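Local coordinates for FAD dependent oxidoreductase domain-containing protein (Deinococcus radiodurans R1, PDB 3C4N) that is of unknown function but binds ADP and is probably an FAD-dependent oxidoreductase of the DAO type, at residues A[84-89]-A[100-105]; A[104-109]-A[172-177]. All coordinates share one frame; numbering follows the deposited sequence.

Contact 1. Residues A[84-89]-A[100-105]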
loop_
_atom_site.group_PDB
_atom_site.type_symbol
_atom_site.label_atom_id
_atom_site.label_comp_id
_atom_site.label_asym_id
_atom_site.label_seq_id
_atom_site.Cartn_x
_atom_site.Cartn_y
_atom_site.Cartn_z
ATOM N N GLY A 84 3.601 -13.843 -19.032
ATOM C CA GLY A 84 4.722 -14.261 -18.193
ATOM C C GLY A 84 5.510 -15.449 -18.743
ATOM O O GLY A 84 5.700 -16.461 -18.063
ATOM N N VAL A 85 5.975 -15.332 -19.981
ATOM C CA VAL A 85 6.750 -16.400 -20.595
ATOM C C VAL A 85 8.214 -16.015 -20.765
ATOM O O VAL A 85 8.530 -15.084 -21.499
ATOM C CB VAL A 85 6.232 -16.759 -21.998
ATOM C CG1 VAL A 85 7.082 -17.869 -22.588
ATOM C CG2 VAL A 85 4.781 -17.186 -21.928
ATOM N N TRP A 86 9.109 -16.716 -20.082
ATOM C CA TRP A 86 10.523 -16.430 -20.238
ATOM C C TRP A 86 11.031 -17.461 -21.228
ATOM O O TRP A 86 10.971 -18.670 -20.972
ATOM C CB TRP A 86 11.286 -16.594 -18.931
ATOM C CG TRP A 86 12.699 -16.080 -19.021
ATOM C CD1 TRP A 86 13.156 -14.872 -18.589
ATOM C CD2 TRP A 86 13.833 -16.748 -19.604
ATOM N NE1 TRP A 86 14.499 -14.743 -18.863
ATOM C CE2 TRP A 86 14.936 -15.883 -19.486
ATOM C CE3 TRP A 86 14.019 -17.992 -20.213
ATOM C CZ2 TRP A 86 16.215 -16.224 -19.955
ATOM C CZ3 TRP A 86 15.294 -18.332 -20.683
ATOM C CH2 TRP A 86 16.370 -17.449 -20.551
ATOM N N THR A 87 11.526 -16.990 -22.366
ATOM C CA THR A 87 12.042 -17.907 -23.377
ATOM C C THR A 87 13.271 -17.366 -24.075
ATOM O O THR A 87 13.314 -16.193 -24.436
ATOM C CB THR A 87 10.985 -18.220 -24.452
ATOM O OG1 THR A 87 11.570 -19.068 -25.439
ATOM C CG2 THR A 87 10.487 -16.944 -25.117
ATOM N N ALA A 88 14.254 -18.231 -24.285
ATOM C CA ALA A 88 15.488 -17.837 -24.956
ATOM C C ALA A 88 15.205 -17.356 -26.374
ATOM O O ALA A 88 16.085 -16.800 -27.030
ATOM C CB ALA A 88 16.469 -19.009 -24.985
ATOM N N GLN A 89 13.980 -17.556 -26.849
ATOM C CA GLN A 89 13.638 -17.124 -28.207
ATOM C C GLN A 89 13.194 -15.670 -28.232
ATOM O O GLN A 89 12.964 -15.098 -29.294
ATOM C CB GLN A 89 12.544 -18.024 -28.803
ATOM C CG GLN A 89 13.010 -19.460 -29.039
ATOM C CD GLN A 89 11.903 -20.380 -29.511
ATOM O OE1 GLN A 89 12.107 -21.591 -29.656
ATOM N NE2 GLN A 89 10.724 -19.816 -29.756
ATOM N N GLU A 100 19.392 -13.576 -18.938
ATOM C CA GLU A 100 19.765 -14.578 -17.937
ATOM C C GLU A 100 19.640 -14.040 -16.518
ATOM O O GLU A 100 19.219 -14.758 -15.616
ATOM C CB GLU A 100 21.194 -15.089 -18.182
ATOM C CG GLU A 100 21.387 -15.909 -19.480
ATOM C CD GLU A 100 20.329 -17.009 -19.693
ATOM O OE1 GLU A 100 19.818 -17.576 -18.698
ATOM O OE2 GLU A 100 20.027 -17.313 -20.871
ATOM N N TRP A 101 20.008 -12.780 -16.329
ATOM C CA TRP A 101 19.924 -12.154 -15.022
ATOM C C TRP A 101 18.453 -12.131 -14.602
ATOM O O TRP A 101 18.108 -12.454 -13.456
ATOM C CB TRP A 101 20.482 -10.730 -15.089
ATOM C CG TRP A 101 20.582 -10.069 -13.751
ATOM C CD1 TRP A 101 21.629 -10.136 -12.878
ATOM C CD2 TRP A 101 19.562 -9.311 -13.099
ATOM N NE1 TRP A 101 21.322 -9.469 -11.715
ATOM C CE2 TRP A 101 20.057 -8.952 -11.825
ATOM C CE3 TRP A 101 18.274 -8.903 -13.466
ATOM C CZ2 TRP A 101 19.304 -8.201 -10.912
ATOM C CZ3 TRP A 101 17.527 -8.160 -12.562
ATOM C CH2 TRP A 101 18.046 -7.817 -11.299
ATOM N N THR A 102 17.583 -11.756 -15.535
ATOM C CA THR A 102 16.150 -11.720 -15.252
ATOM C C THR A 102 15.673 -13.128 -14.895
ATOM O O THR A 102 14.901 -13.299 -13.953
ATOM C CB THR A 102 15.340 -11.201 -16.472
ATOM O OG1 THR A 102 15.689 -9.835 -16.719
ATOM C CG2 THR A 102 13.830 -11.295 -16.201
ATOM N N ARG A 103 16.152 -14.136 -15.628
ATOM C CA ARG A 103 15.732 -15.507 -15.357
ATOM C C ARG A 103 16.117 -15.922 -13.944
ATOM O O ARG A 103 15.305 -16.510 -13.225
ATOM C CB ARG A 103 16.330 -16.507 -16.367
ATOM C CG ARG A 103 15.464 -17.766 -16.502
ATOM C CD ARG A 103 16.040 -18.894 -17.363
ATOM N NE ARG A 103 16.540 -19.933 -16.472
ATOM C CZ ARG A 103 16.252 -21.231 -16.540
ATOM N NH1 ARG A 103 15.455 -21.725 -17.471
ATOM N NH2 ARG A 103 16.745 -22.045 -15.629
ATOM N N GLU A 104 17.350 -15.606 -13.553
ATOM C CA GLU A 104 17.860 -15.935 -12.229
ATOM C C GLU A 104 17.021 -15.286 -11.132
ATOM O O GLU A 104 16.714 -15.920 -10.116
ATOM C CB GLU A 104 19.319 -15.487 -12.096
ATOM C CG GLU A 104 20.009 -16.121 -10.904
ATOM C CD GLU A 104 21.519 -15.882 -10.858
ATOM O OE1 GLU A 104 22.225 -16.727 -10.259
ATOM O OE2 GLU A 104 22.000 -14.862 -11.397
ATOM N N GLN A 105 16.655 -14.020 -11.347
ATOM C CA GLN A 105 15.833 -13.276 -10.397
ATOM C C GLN A 105 14.502 -14.008 -10.190
ATOM O O GLN A 105 14.066 -14.232 -9.056
ATOM C CB GLN A 105 15.561 -11.856 -10.915
ATOM C CG GLN A 105 16.718 -10.898 -10.817
ATOM C CD GLN A 105 17.069 -10.546 -9.388
ATOM O OE1 GLN A 105 18.105 -10.972 -8.883
ATOM N NE2 GLN A 105 16.206 -9.772 -8.722
#
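A strand-to-helix packing through one indole joins the edge of a beta-sheet to helix 96-107: Trp86, on strand 85-86, lies against the Arg103 side chain. The indole CG is anti to its backbone N (chi1 -170°), and this sends the ring out to the helix. The aliphatic part of Arg103 crosses one face at about a right angle. Its CD sits 3.4 Å above the centroid of the Trp86 six-membered ring, only 9° off the normal, a CH-pi contact. CG lies over the fused middle of the ring, 3.6 Å from Trp86 CD2. The guanidinium bends off at chi3 and is too far for more than a weak cation-pi attraction; its plane is 74° from the ring. Arg103 NH1 makes a weak hydrogen bond to the Arg165 carbonyl. At the ring's edge, in its plane, Glu100 OE2 lies 3.7 Å from Trp86 CH2. That carboxylate forms a salt bridge with Arg165 through OE1. Thr102 CG2 touches the same ring at CD1, 4.4 Å away. Trp86 NE1 hydrogen-bonds to the carbonyl of Ala99, just before Glu100. Replacing Trp86 with an alanine would probably open a gap beside the Arg103 methylenes and leave the Ala99 carbonyl without this donor. Between the segments the contact is mainly dispersion over the indole face, while the Ala99 bond anchors the ring to the helix; the carboxylate probably adds weak attraction.

Contact 2. Residues A[104-109]-A[172-177]; sequences EQLLGA and GSLALL
A backbone carbonyl, that of Ala109, meets a leucine methyl at the end of a helix: Ala109 O is 3.9 Å from Leu177 CD2. The oxygen has its polar partner elsewhere, in the hydroxyl of Ser112. The same methyl faces Ala109 CB at 4.4 Å, a loose apolar contact. With chi1 at 166°, Leu177 points its branch away from its own amide nitrogen and across from helix 171-183 to Ala109. Ala109 has positive phi (51°) and is the C-prime residue of a Schellman motif. In that motif Leu110 N reaches back to Gln105 O, and Ala109 N bonds to Leu106 O at 3.0 Å. The reversal ends helix 96-107 and places Ala109 beside Leu177.

One turn back, the second point of touch is purely leucine on leucine. Leu106 CD1 and Leu174 CD2 meet methyl to methyl at 3.8 Å, and the two side chains cross at about a right angle. The Leu106 conformation is off the usual staggered values, and the place of its CD1 is correspondingly less sure. Tyr169, from strand 167-169, touches both leucines, and Leu384, from helix 379-398, packs on Leu106 as well.

All four touching residues are buried, yet the two segments bury only 122 Å² between them. No hydrogen bond crosses. The backbones stay well apart, with the nearest CA atoms, those of Ala109 and Leu174, 8.0 Å from each other. This is sparse apolar packing of a Schellman-terminated helix end against helix 171-183, in a protein assigned to the FAD-dependent oxidoreductase family.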
loop_
_atom_site.group_PDB
_atom_site.type_symbol
_atom_site.label_atom_id
_atom_site.label_comp_id
_atom_site.label_asym_id
_atom_site.label_seq_id
_atom_site.Cartn_x
_atom_site.Cartn_y
_atom_site.Cartn_z
ATOM N N GLU A 104 17.350 -15.606 -13.553
ATOM C CA GLU A 104 17.860 -15.935 -12.229
ATOM C C GLU A 104 17.021 -15.286 -11.132
ATOM O O GLU A 104 16.714 -15.920 -10.116
ATOM C CB GLU A 104 19.319 -15.487 -12.096
ATOM C CG GLU A 104 20.009 -16.121 -10.904
ATOM C CD GLU A 104 21.519 -15.882 -10.858
ATOM O OE1 GLU A 104 22.225 -16.727 -10.259
ATOM O OE2 GLU A 104 22.000 -14.862 -11.397
ATOM N N GLN A 105 16.655 -14.020 -11.347
ATOM C CA GLN A 105 15.833 -13.276 -10.397
ATOM C C GLN A 105 14.502 -14.008 -10.190
ATOM O O GLN A 105 14.066 -14.232 -9.056
ATOM C CB GLN A 105 15.561 -11.856 -10.915
ATOM C CG GLN A 105 16.718 -10.898 -10.817
ATOM C CD GLN A 105 17.069 -10.546 -9.388
ATOM O OE1 GLN A 105 18.105 -10.972 -8.883
ATOM N NE2 GLN A 105 16.206 -9.772 -8.722
ATOM N N LEU A 106 13.873 -14.385 -11.301
ATOM C CA LEU A 106 12.601 -15.102 -11.294
ATOM C C LEU A 106 12.648 -16.346 -10.410
ATOM O O LEU A 106 11.870 -16.469 -9.466
ATOM C CB LEU A 106 12.222 -15.491 -12.727
ATOM C CG LEU A 106 11.225 -14.646 -13.543
ATOM C CD1 LEU A 106 11.109 -13.249 -13.032
ATOM C CD2 LEU A 106 11.638 -14.669 -14.993
ATOM N N LEU A 107 13.559 -17.267 -10.712
ATOM C CA LEU A 107 13.680 -18.496 -9.926
ATOM C C LEU A 107 14.087 -18.234 -8.471
ATOM O O LEU A 107 13.797 -19.037 -7.592
ATOM C CB LEU A 107 14.691 -19.445 -10.579
ATOM C CG LEU A 107 14.400 -19.923 -12.006
ATOM C CD1 LEU A 107 15.568 -20.757 -12.491
ATOM C CD2 LEU A 107 13.115 -20.722 -12.051
ATOM N N GLY A 108 14.757 -17.111 -8.220
ATOM C CA GLY A 108 15.171 -16.798 -6.864
ATOM C C GLY A 108 14.217 -15.832 -6.184
ATOM O O GLY A 108 14.497 -15.329 -5.093
ATOM N N ALA A 109 13.085 -15.572 -6.835
ATOM C CA ALA A 109 12.072 -14.657 -6.311
ATOM C C ALA A 109 12.664 -13.296 -5.902
ATOM O O ALA A 109 12.275 -12.729 -4.885
ATOM C CB ALA A 109 11.359 -15.309 -5.120
ATOM N N GLY A 172 1.731 -10.579 -12.620
ATOM C CA GLY A 172 0.971 -9.921 -11.573
ATOM C C GLY A 172 1.566 -10.252 -10.221
ATOM O O GLY A 172 1.765 -9.369 -9.387
ATOM N N SER A 173 1.854 -11.529 -9.996
ATOM C CA SER A 173 2.458 -11.948 -8.738
ATOM C C SER A 173 3.855 -11.353 -8.578
ATOM O O SER A 173 4.257 -10.990 -7.477
ATOM C CB SER A 173 2.559 -13.470 -8.671
ATOM O OG SER A 173 1.279 -14.048 -8.531
ATOM N N LEU A 174 4.598 -11.270 -9.677
ATOM C CA LEU A 174 5.954 -10.717 -9.654
ATOM C C LEU A 174 5.890 -9.274 -9.196
ATOM O O LEU A 174 6.587 -8.878 -8.267
ATOM C CB LEU A 174 6.591 -10.788 -11.047
ATOM C CG LEU A 174 7.960 -10.127 -11.198
ATOM C CD1 LEU A 174 8.873 -10.630 -10.090
ATOM C CD2 LEU A 174 8.592 -10.438 -12.581
ATOM N N ALA A 175 5.033 -8.502 -9.850
ATOM C CA ALA A 175 4.857 -7.090 -9.543
ATOM C C ALA A 175 4.423 -6.863 -8.090
ATOM O O ALA A 175 5.035 -6.071 -7.381
ATOM C CB ALA A 175 3.839 -6.482 -10.506
ATOM N N LEU A 176 3.367 -7.554 -7.658
ATOM C CA LEU A 176 2.869 -7.430 -6.285
ATOM C C LEU A 176 3.995 -7.705 -5.289
ATOM O O LEU A 176 4.204 -6.950 -4.340
ATOM C CB LEU A 176 1.727 -8.418 -6.028
ATOM C CG LEU A 176 1.101 -8.290 -4.633
ATOM C CD1 LEU A 176 0.519 -6.897 -4.489
ATOM C CD2 LEU A 176 0.018 -9.357 -4.401
ATOM N N LEU A 177 4.706 -8.807 -5.513
ATOM C CA LEU A 177 5.816 -9.195 -4.660
ATOM C C LEU A 177 6.827 -8.066 -4.569
ATOM O O LEU A 177 7.303 -7.725 -3.490
ATOM C CB LEU A 177 6.517 -10.432 -5.218
ATOM C CG LEU A 177 7.884 -10.755 -4.618
ATOM C CD1 LEU A 177 7.777 -10.992 -3.119
ATOM C CD2 LEU A 177 8.434 -11.978 -5.302
#

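In the fold
Helix 96-107 carries both contacts; the segments overlap at Glu104 and Gln105, though neither residue touches across either contact. Contact 1 joins this helix to strand 85-86; contact 2 joins its C-terminal end to helix 171-183. Their centres are 11 Å apart, and they touch directly where Trp86 CD1 packs on Leu106 CD2 at 3.9 Å. Strand 167-169 connects them further: it pairs with strand 85-86 and leads into helix 171-183. Neither contact reaches the bound nucleotide. The Leu174 side chain of contact 2 is about 9 Å from ADP and about 6 Å from the side chain of Thr79, an ADP-binding residue. The Thr102 side chain of contact 1 is about 12 Å from ADP.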